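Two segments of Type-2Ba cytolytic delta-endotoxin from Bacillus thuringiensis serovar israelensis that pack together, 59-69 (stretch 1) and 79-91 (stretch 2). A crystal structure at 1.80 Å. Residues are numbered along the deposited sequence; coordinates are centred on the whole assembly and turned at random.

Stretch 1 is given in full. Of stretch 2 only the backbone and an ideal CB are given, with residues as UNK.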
# COMPACT_ATOMS: atom_id res chain seq x y z
N VAL A 59 -9.48 9.66 -10.85
CA VAL A 59 -8.20 9.40 -10.20
C VAL A 59 -7.67 10.71 -9.64
O VAL A 59 -7.53 11.70 -10.38
CB VAL A 59 -7.19 8.72 -11.17
CG1 VAL A 59 -5.80 8.55 -10.53
CG2 VAL A 59 -7.74 7.37 -11.67
N THR A 60 -7.38 10.72 -8.35
CA THR A 60 -6.90 11.93 -7.65
C THR A 60 -5.39 11.97 -7.37
O THR A 60 -4.86 12.96 -6.82
CB THR A 60 -7.63 12.09 -6.33
OG1 THR A 60 -7.46 10.90 -5.54
CG2 THR A 60 -9.15 12.29 -6.61
N GLY A 61 -4.70 10.88 -7.70
CA GLY A 61 -3.27 10.83 -7.51
C GLY A 61 -2.68 9.51 -7.96
O GLY A 61 -3.35 8.47 -7.92
N THR A 62 -1.42 9.55 -8.41
CA THR A 62 -0.71 8.35 -8.79
C THR A 62 0.77 8.52 -8.46
O THR A 62 1.26 9.65 -8.30
CB THR A 62 -0.75 8.05 -10.34
OG1 THR A 62 -0.03 9.08 -11.04
CG2 THR A 62 -2.18 7.94 -10.89
N ILE A 63 1.45 7.38 -8.36
CA ILE A 63 2.91 7.32 -8.32
C ILE A 63 3.36 5.98 -8.90
O ILE A 63 2.69 4.96 -8.75
CB ILE A 63 3.48 7.49 -6.89
CG1 ILE A 63 5.02 7.60 -6.96
CG2 ILE A 63 3.05 6.31 -6.00
CD1 ILE A 63 5.63 8.24 -5.71
N ASN A 64 4.51 5.98 -9.57
CA ASN A 64 5.05 4.78 -10.17
C ASN A 64 6.53 5.03 -10.35
O ASN A 64 7.00 5.32 -11.45
CB ASN A 64 4.37 4.48 -11.53
CG ASN A 64 4.95 3.27 -12.25
OD1 ASN A 64 5.46 2.32 -11.63
ND2 ASN A 64 4.86 3.28 -13.60
N GLN A 65 7.28 4.92 -9.25
CA GLN A 65 8.72 5.18 -9.29
C GLN A 65 9.38 4.78 -7.99
O GLN A 65 8.72 4.52 -6.99
CB GLN A 65 8.97 6.67 -9.51
CG GLN A 65 8.57 7.53 -8.29
CD GLN A 65 9.01 8.96 -8.43
OE1 GLN A 65 8.45 9.69 -9.23
NE2 GLN A 65 10.00 9.36 -7.66
N SER A 66 10.72 4.79 -8.02
CA SER A 66 11.50 4.54 -6.81
C SER A 66 11.36 5.74 -5.86
O SER A 66 11.35 6.90 -6.28
CB SER A 66 12.95 4.27 -7.19
OG SER A 66 13.01 3.04 -7.92
N VAL A 67 11.25 5.44 -4.57
CA VAL A 67 11.01 6.48 -3.59
C VAL A 67 12.06 6.49 -2.49
O VAL A 67 12.22 7.50 -1.80
CB VAL A 67 9.56 6.39 -2.97
CG1 VAL A 67 8.49 6.73 -4.01
CG2 VAL A 67 9.30 5.04 -2.27
N ILE A 68 12.78 5.38 -2.35
CA ILE A 68 13.93 5.32 -1.45
C ILE A 68 15.03 4.53 -2.14
O ILE A 68 14.76 3.48 -2.74
CB ILE A 68 13.63 4.50 -0.15
CG1 ILE A 68 12.38 5.01 0.60
CG2 ILE A 68 14.89 4.39 0.74
CD1 ILE A 68 12.59 6.31 1.40
N HIS A 69 16.27 5.02 -2.03
CA HIS A 69 17.43 4.27 -2.50
C HIS A 69 18.67 4.72 -1.76
O HIS A 69 19.51 5.47 -2.32
CB HIS A 69 17.64 4.41 -4.00
CG HIS A 69 18.49 3.32 -4.58
ND1 HIS A 69 18.38 2.90 -5.89
CD2 HIS A 69 19.42 2.52 -4.01
CE1 HIS A 69 19.23 1.92 -6.12
NE2 HIS A 69 19.88 1.66 -4.99
N UNK A 79 8.26 7.60 7.83
CA UNK A 79 7.81 9.01 7.82
C UNK A 79 7.78 9.60 6.40
O UNK A 79 6.81 10.29 6.04
CB UNK A 79 8.73 9.86 8.70
N UNK A 80 8.84 9.33 5.64
CA UNK A 80 8.88 9.73 4.23
C UNK A 80 7.72 9.15 3.43
O UNK A 80 7.07 9.88 2.68
CB UNK A 80 10.20 9.30 3.60
N UNK A 81 7.45 7.86 3.62
CA UNK A 81 6.37 7.21 2.84
C UNK A 81 4.99 7.73 3.27
O UNK A 81 4.12 7.90 2.43
CB UNK A 81 6.43 5.69 3.01
N UNK A 82 4.81 8.03 4.56
CA UNK A 82 3.57 8.69 5.01
C UNK A 82 3.34 9.99 4.24
O UNK A 82 2.23 10.28 3.80
CB UNK A 82 3.63 8.97 6.51
N UNK A 83 4.39 10.78 4.06
CA UNK A 83 4.25 12.04 3.35
C UNK A 83 3.93 11.80 1.87
O UNK A 83 3.15 12.55 1.28
CB UNK A 83 5.53 12.87 3.49
N UNK A 84 4.51 10.75 1.31
CA UNK A 84 4.22 10.43 -0.10
C UNK A 84 2.74 10.04 -0.24
O UNK A 84 2.04 10.53 -1.15
CB UNK A 84 5.12 9.30 -0.60
N UNK A 85 2.26 9.21 0.68
CA UNK A 85 0.84 8.82 0.70
C UNK A 85 -0.07 10.04 0.84
O UNK A 85 -1.08 10.15 0.14
CB UNK A 85 0.57 7.84 1.84
N UNK A 86 0.27 10.96 1.75
CA UNK A 86 -0.44 12.25 1.84
C UNK A 86 -0.60 12.92 0.45
O UNK A 86 -1.71 13.33 0.06
CB UNK A 86 0.31 13.19 2.79
N UNK A 87 0.49 12.96 -0.31
CA UNK A 87 0.47 13.54 -1.66
C UNK A 87 -0.41 12.75 -2.63
O UNK A 87 -1.23 13.32 -3.35
CB UNK A 87 1.89 13.62 -2.21
N UNK A 88 -0.26 11.43 -2.61
CA UNK A 88 -0.92 10.57 -3.61
C UNK A 88 -2.43 10.51 -3.40
O UNK A 88 -3.19 10.28 -4.33
CB UNK A 88 -0.34 9.16 -3.56
N UNK A 89 -2.86 10.73 -2.15
CA UNK A 89 -4.27 10.68 -1.79
C UNK A 89 -5.07 11.73 -2.54
O UNK A 89 -6.21 11.47 -2.94
CB UNK A 89 -4.44 10.87 -0.28
N UNK A 90 -4.46 12.90 -2.74
CA UNK A 90 -5.11 14.04 -3.41
C UNK A 90 -6.42 14.49 -2.77
O UNK A 90 -7.27 15.09 -3.44
CB UNK A 90 -5.38 13.68 -4.87
N UNK A 91 -6.58 14.15 -1.50
CA UNK A 91 -7.70 14.51 -0.64
C UNK A 91 -7.03 14.80 0.68
O UNK A 91 -6.05 14.14 1.02
CB UNK A 91 -8.77 13.42 -0.54

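The helix of stretch 2 runs against strand 59-64 at 140° between N-to-C directions, with axes 6.9 Å apart at closest approach, so it meets the strand tightly near its C-terminal end and stands farther off, 9.6 Å, from strand 66-69.

Position 79 has nothing of stretch 1 within 5.5 Å of its ideal CB, so no preference is set; the residue is Ser79, its OG hydrogen-bonded elsewhere in the structure.

Position 80 points toward stretch 1, its ideal CB 4.4 Å from Ile68 CD1, with the carbonyl of Val67 farther out. An apolar chain would suit the methyl, and a long chain with a donor could also approach the carbonyl. Gln80 takes the second course: its NE2 lies 3.3 Å from Ile68 CD1, and a water bridges the rest, donating to Val67 O at 2.9 Å and accepting from Gln80 NE2 at 3.1 Å.

Position 81 points sideways, and only a chain of some length could lean back toward stretch 1. In Ile81, CD1 comes to 4.6 Å from Ile68 CG1. Positions 82 and 83 face open space as far as stretch 1 is concerned, and polar or charged chains are as acceptable as any. They are Lys82 and Glu83.

Position 84 points toward stretch 1, its ideal CB 5.2 Å from Ile63 CD1 and 5.4 Å from Val67 CG1. That leaves room for a mid-sized apolar chain: Ile, Leu, Val or Met could serve. Ile84 reaches both neighbours, placing CG2 3.8 Å from Ile63 CD1 and CD1 3.6 Å from Val67 CB.

Position 85 points away, and stretch 1 does not constrain it; it is Ile85. Position 86 is out of reach, so stretch 1 sets no preference; Arg86 forms a salt bridge along the helix, NE to Glu83 OE1 at 3.0 Å. Position 87 points sideways, clear of the strand, and almost any residue would serve, since a water needs only its carbonyl: it donates to both Ser87 O (2.7 Å) and Thr60 O (2.8 Å).

Position 88 points sideways, its ideal CB 5.0 Å from Thr62 N and 5.1 Å from Ile63 CG2. A compact apolar residue fits, Val, Ile or Ala among them. Val88 sets CG2 4.0 Å from Ile63 CG2. Its O is 3.2 Å from Gly61 CA in a CA-H...O contact, where an ideal CB on that glycine would clash.

Position 89 points away, leaving its side chain open to many kinds. It is Leu89, whose main-chain O accepts from Thr60 OG1 at 2.9 Å.

Position 90 has positive phi (56°), which favours glycine, and a CB 2.1 Å from Thr60 O leaves no alternative with this backbone. Gly90 brings CA 3.6 Å from Thr60 O.

Position 91 points sideways with nothing near its ideal CB, so many residues would do; Leu91 CG comes to 4.7 Å from Thr60 OG1.

Stretch 2, residues 79-91: SQIKEIIRSVLGL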
# COMPACT_ATOMS: atom_id res chain seq x y z
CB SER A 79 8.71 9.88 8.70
OG SER A 79 8.66 9.43 10.04
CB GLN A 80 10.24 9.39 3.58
CG GLN A 80 11.33 10.37 4.03
CD GLN A 80 12.69 10.15 3.35
OE1 GLN A 80 13.73 10.51 3.90
NE2 GLN A 80 12.68 9.56 2.16
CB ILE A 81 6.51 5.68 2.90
CG1 ILE A 81 7.74 5.29 2.06
CG2 ILE A 81 5.24 4.96 2.43
CD1 ILE A 81 8.23 3.87 2.25
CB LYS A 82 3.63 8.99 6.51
CG LYS A 82 2.33 9.61 7.08
CD LYS A 82 2.54 10.22 8.45
CE LYS A 82 1.16 10.65 9.07
NZ LYS A 82 1.35 11.36 10.38
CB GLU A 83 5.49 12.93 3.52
CG GLU A 83 5.63 13.48 4.98
CD GLU A 83 4.32 14.05 5.56
OE1 GLU A 83 3.72 14.94 4.93
OE2 GLU A 83 3.88 13.59 6.63
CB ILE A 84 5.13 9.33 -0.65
CG1 ILE A 84 6.57 9.83 -0.73
CG2 ILE A 84 4.68 8.89 -2.07
CD1 ILE A 84 7.59 8.71 -0.97
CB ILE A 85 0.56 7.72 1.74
CG1 ILE A 85 1.30 6.42 1.32
CG2 ILE A 85 -0.97 7.50 1.90
CD1 ILE A 85 1.29 5.34 2.36
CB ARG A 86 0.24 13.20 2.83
CG ARG A 86 -0.63 14.44 3.22
CD ARG A 86 0.08 15.32 4.22
NE ARG A 86 0.75 14.59 5.31
CZ ARG A 86 0.20 14.30 6.48
NH1 ARG A 86 -1.06 14.66 6.75
NH2 ARG A 86 0.90 13.64 7.39
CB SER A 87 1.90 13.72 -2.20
OG SER A 87 1.86 14.32 -3.49
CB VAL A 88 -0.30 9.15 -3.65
CG1 VAL A 88 -0.99 8.29 -4.68
CG2 VAL A 88 1.19 9.23 -4.05
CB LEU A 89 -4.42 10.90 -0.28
CG LEU A 89 -4.66 9.65 0.55
CD1 LEU A 89 -4.51 10.02 2.05
CD2 LEU A 89 -6.04 9.00 0.27
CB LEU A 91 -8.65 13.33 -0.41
CG LEU A 91 -9.32 12.71 -1.63
CD1 LEU A 91 -9.82 11.32 -1.27
CD2 LEU A 91 -10.45 13.60 -2.04
O HOH W 1 -2.47 13.80 -5.69
O HOH W 2 14.24 9.10 -0.50
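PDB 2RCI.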